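Local coordinates for DPS family protein (Vibrio cholerae O1 biovar El Tor, PDB 3IQ1), which probably oxidises and stores iron as a ferritin-like protein of the Dps family, built as a shell of twelve subunits, at residues 22-27 with 80-85; 30-35 with 87-92; 116-121 with 145-150. One frame throughout, in Å; residues are numbered along the deposited sequence.

Contact 1 of 3, residues 22-27 with 80-85; sequences ALNNLL and RPMHSF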
loop_
_atom_site.group_PDB
_atom_site.type_symbol
_atom_site.label_atom_id
_atom_site.label_comp_id
_atom_site.label_asym_id
_atom_site.label_seq_id
_atom_site.Cartn_x
_atom_site.Cartn_y
_atom_site.Cartn_z
ATOM N N ALA B 22 25.012 22.970 25.171
ATOM C CA ALA B 22 25.082 21.573 25.605
ATOM C C ALA B 22 24.537 20.633 24.519
ATOM O O ALA B 22 25.124 19.555 24.268
ATOM C CB ALA B 22 24.269 21.355 26.886
ATOM N N LEU B 23 23.442 21.059 23.866
ATOM C CA LEU B 23 22.901 20.323 22.758
ATOM C C LEU B 23 23.895 20.205 21.572
ATOM O O LEU B 23 23.933 19.197 20.878
ATOM C CB LEU B 23 21.566 20.866 22.305
ATOM C CG LEU B 23 20.366 20.681 23.291
ATOM C CD1 LEU B 23 19.238 21.604 22.885
ATOM C CD2 LEU B 23 19.891 19.210 23.334
ATOM N N ASN B 24 24.628 21.260 21.307
ATOM C CA ASN B 24 25.629 21.245 20.275
ATOM C C ASN B 24 26.738 20.288 20.618
ATOM O O ASN B 24 27.236 19.574 19.719
ATOM C CB ASN B 24 26.220 22.649 20.056
ATOM C CG ASN B 24 25.655 23.339 18.888
ATOM O OD1 ASN B 24 25.382 24.578 18.940
ATOM N ND2 ASN B 24 25.481 22.600 17.803
ATOM N N ASN B 25 27.141 20.213 21.887
ATOM C CA ASN B 25 28.175 19.197 22.257
ATOM C C ASN B 25 27.629 17.792 22.078
ATOM O O ASN B 25 28.298 16.878 21.641
ATOM C CB ASN B 25 28.704 19.421 23.667
ATOM C CG ASN B 25 29.579 20.631 23.758
ATOM O OD1 ASN B 25 30.231 21.054 22.765
ATOM N ND2 ASN B 25 29.666 21.193 24.982
ATOM N N LEU B 26 26.357 17.624 22.391
ATOM C CA LEU B 26 25.705 16.341 22.155
ATOM C C LEU B 26 25.710 15.978 20.670
ATOM O O LEU B 26 25.977 14.841 20.309
ATOM C CB LEU B 26 24.297 16.336 22.707
ATOM C CG LEU B 26 23.466 15.039 22.598
ATOM C CD1 LEU B 26 24.033 13.904 23.400
ATOM C CD2 LEU B 26 22.030 15.338 23.001
ATOM N N LEU B 27 25.341 16.931 19.829
ATOM C CA LEU B 27 25.310 16.769 18.367
ATOM C C LEU B 27 26.677 16.347 17.848
ATOM O O LEU B 27 26.761 15.447 17.024
ATOM C CB LEU B 27 24.833 18.081 17.731
ATOM C CG LEU B 27 24.863 18.137 16.213
ATOM C CD1 LEU B 27 24.006 17.045 15.604
ATOM C CD2 LEU B 27 24.418 19.499 15.744
ATOM N N ARG B 80 22.855 28.367 16.770
ATOM C CA ARG B 80 23.492 27.837 15.579
ATOM C C ARG B 80 23.922 26.380 15.746
ATOM O O ARG B 80 24.769 26.122 16.566
ATOM C CB ARG B 80 24.776 28.672 15.352
ATOM C CG ARG B 80 25.653 28.214 14.197
ATOM C CD ARG B 80 26.888 29.083 14.122
ATOM N NE ARG B 80 27.809 28.762 13.030
ATOM C CZ ARG B 80 28.662 27.737 13.021
ATOM N NH1 ARG B 80 28.713 26.845 14.000
ATOM N NH2 ARG B 80 29.442 27.560 11.956
ATOM N N PRO B 81 23.379 25.458 14.956
ATOM C CA PRO B 81 23.900 24.088 15.092
ATOM C C PRO B 81 25.273 23.961 14.444
ATOM O O PRO B 81 25.453 24.424 13.316
ATOM C CB PRO B 81 22.971 23.251 14.257
ATOM C CG PRO B 81 22.210 24.231 13.405
ATOM C CD PRO B 81 22.340 25.580 13.943
HETATM N N MSE B 82 26.188 23.315 15.139
HETATM C CA MSE B 82 27.454 22.975 14.548
HETATM C C MSE B 82 27.196 22.142 13.277
HETATM O O MSE B 82 26.379 21.238 13.292
HETATM C CB MSE B 82 28.307 22.192 15.523
HETATM C CG MSE B 82 29.537 22.810 15.865
HETATM SE SE MSE B 82 30.581 21.622 17.115
HETATM C CE MSE B 82 29.570 21.895 18.483
ATOM N N HIS B 83 27.901 22.466 12.211
ATOM C CA HIS B 83 27.644 21.892 10.902
ATOM C C HIS B 83 28.908 21.735 10.084
ATOM O O HIS B 83 28.910 21.882 8.875
ATOM C CB HIS B 83 26.528 22.644 10.151
ATOM C CG HIS B 83 26.749 24.125 10.031
ATOM N ND1 HIS B 83 27.093 24.744 8.849
ATOM C CD2 HIS B 83 26.652 25.099 10.949
ATOM C CE1 HIS B 83 27.178 26.059 9.055
ATOM N NE2 HIS B 83 26.903 26.296 10.319
ATOM N N SER B 84 29.994 21.361 10.753
ATOM C CA SER B 84 31.231 20.979 10.076
ATOM C C SER B 84 31.930 19.858 10.829
ATOM O O SER B 84 31.902 19.811 12.056
ATOM C CB SER B 84 32.207 22.154 9.958
ATOM O OG SER B 84 32.633 22.658 11.214
ATOM N N PHE B 85 32.577 19.002 10.048
ATOM C CA PHE B 85 33.438 17.914 10.589
ATOM C C PHE B 85 34.466 18.509 11.529
ATOM O O PHE B 85 34.730 17.972 12.583
ATOM C CB PHE B 85 34.167 17.170 9.462
ATOM C CG PHE B 85 33.273 16.331 8.535
ATOM C CD1 PHE B 85 31.970 15.937 8.859
ATOM C CD2 PHE B 85 33.796 15.870 7.335
ATOM C CE1 PHE B 85 31.211 15.167 7.949
ATOM C CE2 PHE B 85 33.053 15.083 6.469
ATOM C CZ PHE B 85 31.769 14.737 6.764
#
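Asn24, on helix 13-43, comes closest to the irregular backbone of 80-85 at Pro81, the two CA atoms being 6.2 Å apart. Asn24 points toward the loop and sets its side-chain amide against the backbone from Arg80 to Met82, and its CB also meets the end of the selenomethionine chain of Met82. That chain runs back to the helix and bends at its last torsion (chi3 -73°), which turns CE to within 3.5 Å of Asn24 O. One turn further on, Leu27 holds CG anti to the backbone N (chi1 175°); its CD2 lies 3.6 Å from Met82 O and 4.3 Å from Pro81 CB, an apolar cover for the loop backbone. At the other end of the loop Ser84 is the N-cap of helix 85-91, its OG bonded to Gly87 N, while Arg80 turns outward to a salt bridge with Asp99 of the second subunit. The loop thus runs past helix 13-43 into the short helix 85-91, as in the Dps form of the ferritin-like four-helix bundle, where a short helix lies in the long connection between the second and third bundle helices.

Contact 2 of 3, residues 30-35 with 87-92; sequences YQVFYM and GYLKAA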
loop_
_atom_site.group_PDB
_atom_site.type_symbol
_atom_site.label_atom_id
_atom_site.label_comp_id
_atom_site.label_asym_id
_atom_site.label_seq_id
_atom_site.Cartn_x
_atom_site.Cartn_y
_atom_site.Cartn_z
ATOM N N TYR B 30 27.049 12.735 18.626
ATOM C CA TYR B 30 26.260 11.967 17.674
ATOM C C TYR B 30 26.926 11.796 16.337
ATOM O O TYR B 30 26.837 10.724 15.713
ATOM C CB TYR B 30 24.864 12.546 17.464
ATOM C CG TYR B 30 23.784 12.050 18.367
ATOM C CD1 TYR B 30 23.504 12.659 19.577
ATOM C CD2 TYR B 30 23.023 10.971 18.016
ATOM C CE1 TYR B 30 22.512 12.208 20.395
ATOM C CE2 TYR B 30 21.985 10.527 18.858
ATOM C CZ TYR B 30 21.759 11.121 20.031
ATOM O OH TYR B 30 20.746 10.630 20.844
ATOM N N GLN B 31 27.531 12.856 15.847
ATOM C CA GLN B 31 28.043 12.895 14.482
ATOM C C GLN B 31 29.262 11.954 14.395
ATOM O O GLN B 31 29.340 11.123 13.467
ATOM C CB GLN B 31 28.348 14.338 14.083
ATOM C CG GLN B 31 27.101 15.151 13.760
ATOM C CD GLN B 31 26.536 14.907 12.369
ATOM O OE1 GLN B 31 26.525 13.758 11.897
ATOM N NE2 GLN B 31 25.971 15.955 11.746
ATOM N N VAL B 32 30.193 12.059 15.357
ATOM C CA VAL B 32 31.322 11.134 15.398
ATOM C C VAL B 32 30.869 9.693 15.584
ATOM O O VAL B 32 31.354 8.785 14.898
ATOM C CB VAL B 32 32.355 11.535 16.455
ATOM C CG1 VAL B 32 33.539 10.501 16.523
ATOM C CG2 VAL B 32 32.945 12.933 16.158
ATOM N N PHE B 33 29.872 9.476 16.422
ATOM C CA PHE B 33 29.371 8.145 16.661
ATOM C C PHE B 33 28.697 7.562 15.404
ATOM O O PHE B 33 28.855 6.365 15.104
ATOM C CB PHE B 33 28.395 8.243 17.826
ATOM C CG PHE B 33 27.947 6.916 18.416
ATOM C CD1 PHE B 33 28.850 5.935 18.820
ATOM C CD2 PHE B 33 26.619 6.726 18.693
ATOM C CE1 PHE B 33 28.450 4.778 19.423
ATOM C CE2 PHE B 33 26.188 5.537 19.311
ATOM C CZ PHE B 33 27.117 4.562 19.691
ATOM N N TYR B 34 27.902 8.385 14.713
ATOM C CA TYR B 34 27.291 7.969 13.488
ATOM C C TYR B 34 28.365 7.494 12.481
ATOM O O TYR B 34 28.221 6.430 11.840
ATOM C CB TYR B 34 26.471 9.107 12.901
ATOM C CG TYR B 34 26.005 8.856 11.488
ATOM C CD1 TYR B 34 24.805 8.184 11.243
ATOM C CD2 TYR B 34 26.730 9.320 10.404
ATOM C CE1 TYR B 34 24.356 7.979 9.943
ATOM C CE2 TYR B 34 26.295 9.089 9.104
ATOM C CZ TYR B 34 25.112 8.404 8.888
ATOM O OH TYR B 34 24.645 8.147 7.612
HETATM N N MSE B 35 29.432 8.266 12.378
HETATM C CA MSE B 35 30.507 7.985 11.449
HETATM C C MSE B 35 31.137 6.658 11.837
HETATM O O MSE B 35 31.381 5.808 10.972
HETATM C CB MSE B 35 31.558 9.122 11.397
HETATM C CG MSE B 35 32.623 8.994 10.341
HETATM SE SE MSE B 35 31.761 9.202 8.590
HETATM C CE MSE B 35 31.932 7.468 8.068
ATOM N N GLY B 87 34.393 21.222 13.334
ATOM C CA GLY B 87 33.701 21.633 14.561
ATOM C C GLY B 87 33.370 20.442 15.438
ATOM O O GLY B 87 33.630 20.462 16.636
ATOM N N TYR B 88 32.822 19.395 14.843
ATOM C CA TYR B 88 32.483 18.200 15.598
ATOM C C TYR B 88 33.715 17.532 16.204
ATOM O O TYR B 88 33.670 17.108 17.355
ATOM C CB TYR B 88 31.709 17.191 14.729
ATOM C CG TYR B 88 30.432 17.665 14.088
ATOM C CD1 TYR B 88 29.535 18.428 14.789
ATOM C CD2 TYR B 88 30.073 17.243 12.838
ATOM C CE1 TYR B 88 28.346 18.854 14.224
ATOM C CE2 TYR B 88 28.908 17.651 12.275
ATOM C CZ TYR B 88 28.034 18.457 12.944
ATOM O OH TYR B 88 26.797 18.815 12.405
ATOM N N LEU B 89 34.822 17.441 15.472
ATOM C CA LEU B 89 36.023 16.828 16.022
ATOM C C LEU B 89 36.595 17.618 17.212
ATOM O O LEU B 89 37.177 17.014 18.119
ATOM C CB LEU B 89 37.072 16.684 14.943
ATOM C CG LEU B 89 36.802 15.590 13.929
ATOM C CD1 LEU B 89 37.842 15.663 12.819
ATOM C CD2 LEU B 89 36.762 14.211 14.544
ATOM N N LYS B 90 36.473 18.944 17.182
ATOM C CA LYS B 90 36.902 19.780 18.300
ATOM C C LYS B 90 36.072 19.549 19.548
ATOM O O LYS B 90 36.601 19.589 20.655
ATOM C CB LYS B 90 36.868 21.247 17.916
ATOM C CG LYS B 90 37.514 22.168 18.901
ATOM C CD LYS B 90 37.661 23.562 18.315
ATOM C CE LYS B 90 37.874 24.624 19.401
ATOM N NZ LYS B 90 38.185 25.959 18.774
ATOM N N ALA B 91 34.782 19.348 19.375
ATOM C CA ALA B 91 33.819 19.289 20.508
ATOM C C ALA B 91 33.534 17.905 21.056
ATOM O O ALA B 91 33.120 17.796 22.214
ATOM C CB ALA B 91 32.472 19.924 20.101
ATOM N N ALA B 92 33.695 16.848 20.268
ATOM C CA ALA B 92 33.234 15.517 20.674
ATOM C C ALA B 92 34.111 14.879 21.741
ATOM O O ALA B 92 35.340 15.079 21.733
ATOM C CB ALA B 92 33.202 14.611 19.491
#
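Gln31 lays its aliphatic chain over one face of the Tyr88 ring and bonds to the hydroxyl of the same residue, joining bundle helix 13-43 to the short connecting helix 85-91 of the Dps subunit, a variant of the ferritin-like four-helix bundle. Gln31 CG sits 3.6 Å from the ring centroid and 19° off the ring normal, a CH-pi contact somewhat displaced toward CE2 and CZ, with CB beside it nearer CD2. A bend at chi2 (-80°) carries CD out past the CE2-CZ rim, and from there NE2 reaches Tyr88 OH at 3.0 Å. The hydroxyl lies tilted from the amide plane, which is itself turned 44° from the ring. One glutamine therefore grips the tyrosine twice, by its methylenes across the face and by its amide at the hydroxyl.

On the next residue of the helix, Val32 CG2 packs against Ala92 CB at 3.7 Å, with Leu89 CD2 a looser neighbour of the same methyl. Ala92 is where the chain leaves helix 85-91, so Gln31 meets the helix at Tyr88, and Val32 meets it at Leu89 and at the residue that ends it. The two segments cross steeply, their axes 9.6 Å apart at the closest approach, and side chains rather than backbones fill the distance.

Further out, Gln31 also touches Ile67 of helix 49-76. Met35 of the second subunit packs on both Gln31 and Tyr88, so this pairing lies beside a subunit interface. The tyrosine is also held from the preceding loop: Tyr88 OH, besides accepting from Gln31 NE2, is hydrogen-bonded to the carbonyl oxygen of Met82.

Contact 3 of 3, residues 116-121 with 145-150; sequences ILLHQQ and REQEKL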
loop_
_atom_site.group_PDB
_atom_site.type_symbol
_atom_site.label_atom_id
_atom_site.label_comp_id
_atom_site.label_asym_id
_atom_site.label_seq_id
_atom_site.Cartn_x
_atom_site.Cartn_y
_atom_site.Cartn_z
ATOM N N ILE B 116 27.918 7.403 26.803
ATOM C CA ILE B 116 28.188 8.852 26.733
ATOM C C ILE B 116 26.941 9.650 26.311
ATOM O O ILE B 116 26.575 10.624 26.952
ATOM C CB ILE B 116 29.392 9.162 25.799
ATOM C CG1 ILE B 116 30.681 8.703 26.501
ATOM C CG2 ILE B 116 29.424 10.609 25.473
ATOM C CD1 ILE B 116 31.901 8.706 25.641
ATOM N N LEU B 117 26.265 9.228 25.256
ATOM C CA LEU B 117 25.042 9.913 24.859
ATOM C C LEU B 117 24.047 9.929 26.024
ATOM O O LEU B 117 23.414 10.937 26.310
ATOM C CB LEU B 117 24.423 9.276 23.596
ATOM C CG LEU B 117 25.311 9.282 22.349
ATOM C CD1 LEU B 117 24.465 8.731 21.172
ATOM C CD2 LEU B 117 25.851 10.683 22.054
ATOM N N LEU B 118 23.825 8.782 26.663
ATOM C CA LEU B 118 22.828 8.735 27.734
ATOM C C LEU B 118 23.200 9.674 28.860
ATOM O O LEU B 118 22.355 10.375 29.379
ATOM C CB LEU B 118 22.701 7.312 28.296
ATOM C CG LEU B 118 21.895 6.342 27.461
ATOM C CD1 LEU B 118 22.080 4.934 27.971
ATOM C CD2 LEU B 118 20.408 6.675 27.384
ATOM N N HIS B 119 24.473 9.658 29.253
ATOM C CA HIS B 119 24.965 10.481 30.356
ATOM C C HIS B 119 24.724 11.952 30.014
ATOM O O HIS B 119 24.221 12.728 30.857
ATOM C CB HIS B 119 26.444 10.157 30.530
ATOM C CG HIS B 119 27.081 10.779 31.710
ATOM N ND1 HIS B 119 27.592 12.054 31.675
ATOM C CD2 HIS B 119 27.388 10.270 32.926
ATOM C CE1 HIS B 119 28.120 12.338 32.850
ATOM N NE2 HIS B 119 28.043 11.262 33.618
ATOM N N GLN B 120 25.070 12.355 28.799
ATOM C CA GLN B 120 24.941 13.776 28.382
ATOM C C GLN B 120 23.485 14.174 28.262
ATOM O O GLN B 120 23.089 15.257 28.668
ATOM C CB GLN B 120 25.602 14.059 27.047
ATOM C CG GLN B 120 26.959 14.380 27.014
ATOM C CD GLN B 120 27.265 14.729 25.548
ATOM O OE1 GLN B 120 27.065 13.893 24.685
ATOM N NE2 GLN B 120 27.553 15.933 25.281
ATOM N N GLN B 121 22.649 13.248 27.754
ATOM C CA GLN B 121 21.208 13.512 27.635
ATOM C C GLN B 121 20.544 13.661 29.000
ATOM O O GLN B 121 19.707 14.529 29.149
ATOM C CB GLN B 121 20.548 12.445 26.776
ATOM C CG GLN B 121 21.020 12.579 25.335
ATOM C CD GLN B 121 20.851 11.425 24.406
ATOM O OE1 GLN B 121 20.968 11.626 23.212
ATOM N NE2 GLN B 121 20.449 10.249 24.896
ATOM N N ARG B 145 14.939 7.022 26.641
ATOM C CA ARG B 145 14.180 5.794 26.815
ATOM C C ARG B 145 14.520 4.805 25.672
ATOM O O ARG B 145 14.558 3.583 25.886
ATOM C CB ARG B 145 12.704 6.080 26.886
ATOM C CG ARG B 145 12.082 6.517 25.602
ATOM C CD ARG B 145 10.704 7.140 25.842
ATOM N NE ARG B 145 9.748 6.122 26.272
ATOM C CZ ARG B 145 8.416 6.263 26.225
ATOM N NH1 ARG B 145 7.629 5.271 26.582
ATOM N NH2 ARG B 145 7.888 7.385 25.840
ATOM N N GLU B 146 14.699 5.331 24.461
ATOM C CA GLU B 146 15.001 4.509 23.322
ATOM C C GLU B 146 16.389 3.877 23.462
ATOM O O GLU B 146 16.615 2.666 23.146
ATOM C CB GLU B 146 14.881 5.304 22.013
ATOM C CG GLU B 146 13.433 5.723 21.713
ATOM C CD GLU B 146 13.310 6.658 20.547
ATOM O OE1 GLU B 146 14.224 6.661 19.711
ATOM O OE2 GLU B 146 12.262 7.360 20.432
ATOM N N GLN B 147 17.329 4.684 23.943
ATOM C CA GLN B 147 18.723 4.245 23.943
ATOM C C GLN B 147 19.009 3.350 25.105
ATOM O O GLN B 147 19.861 2.455 25.014
ATOM C CB GLN B 147 19.707 5.411 23.819
ATOM C CG GLN B 147 19.589 5.989 22.447
ATOM C CD GLN B 147 20.297 7.330 22.283
ATOM O OE1 GLN B 147 20.733 7.942 23.274
ATOM N NE2 GLN B 147 20.405 7.782 21.064
ATOM N N GLU B 148 18.279 3.505 26.201
ATOM C CA GLU B 148 18.363 2.536 27.299
ATOM C C GLU B 148 17.960 1.136 26.814
ATOM O O GLU B 148 18.661 0.181 27.079
ATOM C CB GLU B 148 17.520 2.958 28.493
ATOM C CG GLU B 148 18.072 4.172 29.231
ATOM C CD GLU B 148 17.207 4.692 30.340
ATOM O OE1 GLU B 148 15.973 4.431 30.326
ATOM O OE2 GLU B 148 17.719 5.421 31.234
ATOM N N LYS B 149 16.879 1.053 26.054
ATOM C CA LYS B 149 16.392 -0.201 25.501
ATOM C C LYS B 149 17.492 -0.792 24.613
ATOM O O LYS B 149 17.810 -1.987 24.707
ATOM C CB LYS B 149 15.079 -0.008 24.725
ATOM C CG LYS B 149 14.566 -1.305 24.203
ATOM C CD LYS B 149 13.415 -1.103 23.265
ATOM C CE LYS B 149 13.047 -2.392 22.604
ATOM N NZ LYS B 149 11.771 -2.231 21.752
ATOM N N LEU B 150 18.083 0.041 23.764
ATOM C CA LEU B 150 19.088 -0.451 22.837
ATOM C C LEU B 150 20.292 -0.949 23.584
ATOM O O LEU B 150 20.869 -1.997 23.236
ATOM C CB LEU B 150 19.482 0.626 21.841
ATOM C CG LEU B 150 20.457 0.220 20.722
ATOM C CD1 LEU B 150 20.082 -1.127 20.006
ATOM C CD2 LEU B 150 20.593 1.366 19.684
#
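Gln121 and Gln147 face each other from two helices: chi1 (-68° and -69°) sets CG beside the backbone N in both, and the extended chains beyond it carry the two amides toward each other. They meet at about a right angle as chains, yet their amide planes are only 17° apart. Gln121 NE2 donates to Gln147 OE1 at 2.8 Å, with an N-H...O angle of 151°. The acceptor lies in the amide plane of the donor, whereas the donor stands tilted from the plane of the accepting carbonyl.

This buried polar pair is completed from a third helix: the Tyr30 hydroxyl is hydrogen-bonded both to Gln121 OE1 and to Gln147 NE2, so each amide uses its second polar atom on the same tyrosine. The bonds fix the rotation of both amides. On one flank Leu117 CB comes 3.9 Å from Gln147 OE1. On another, Leu118 and Gln147 lie alongside, pointing opposite ways, with Leu118 CD2 3.8 Å from Gln147 CB and 3.9 Å from Glu148 CG. The methyl thus rests on the aliphatic parts of two polar residues; Glu148 OE2 forms a salt bridge with Arg122, and OE1 one with Arg73 of the third subunit.

The segments run nearly antiparallel, at 151°, with axes 10.1 Å apart, as consecutive helices of a bundle do. Helix 13-43 packs along the inner side through Tyr30 and Phe33 on Leu117, while the third subunit meets Leu118 and Glu148 at the outer side of the pair formed by helices 103-131 and 134-158.

How the contacts relate
Contacts 1 and 2 are neighbours, their centres about 8 Å apart, and both use helix 13-43; their segments alternate along the chain, because that helix meets first the loop 80-85 and then the short helix 85-91 that follows it. Contact 3 comes later in the sequence, on helices 103-131 and 134-158, with its centre about 18 Å from that of contact 1 and 17 Å from that of contact 2, across the centre of the chain from both. Helix 13-43 spans the gap: Leu26 and Tyr30 reach into contact 3. One helix thus links the connection lying against the second subunit to the helix pair facing the third, within a twelve-chain assembly.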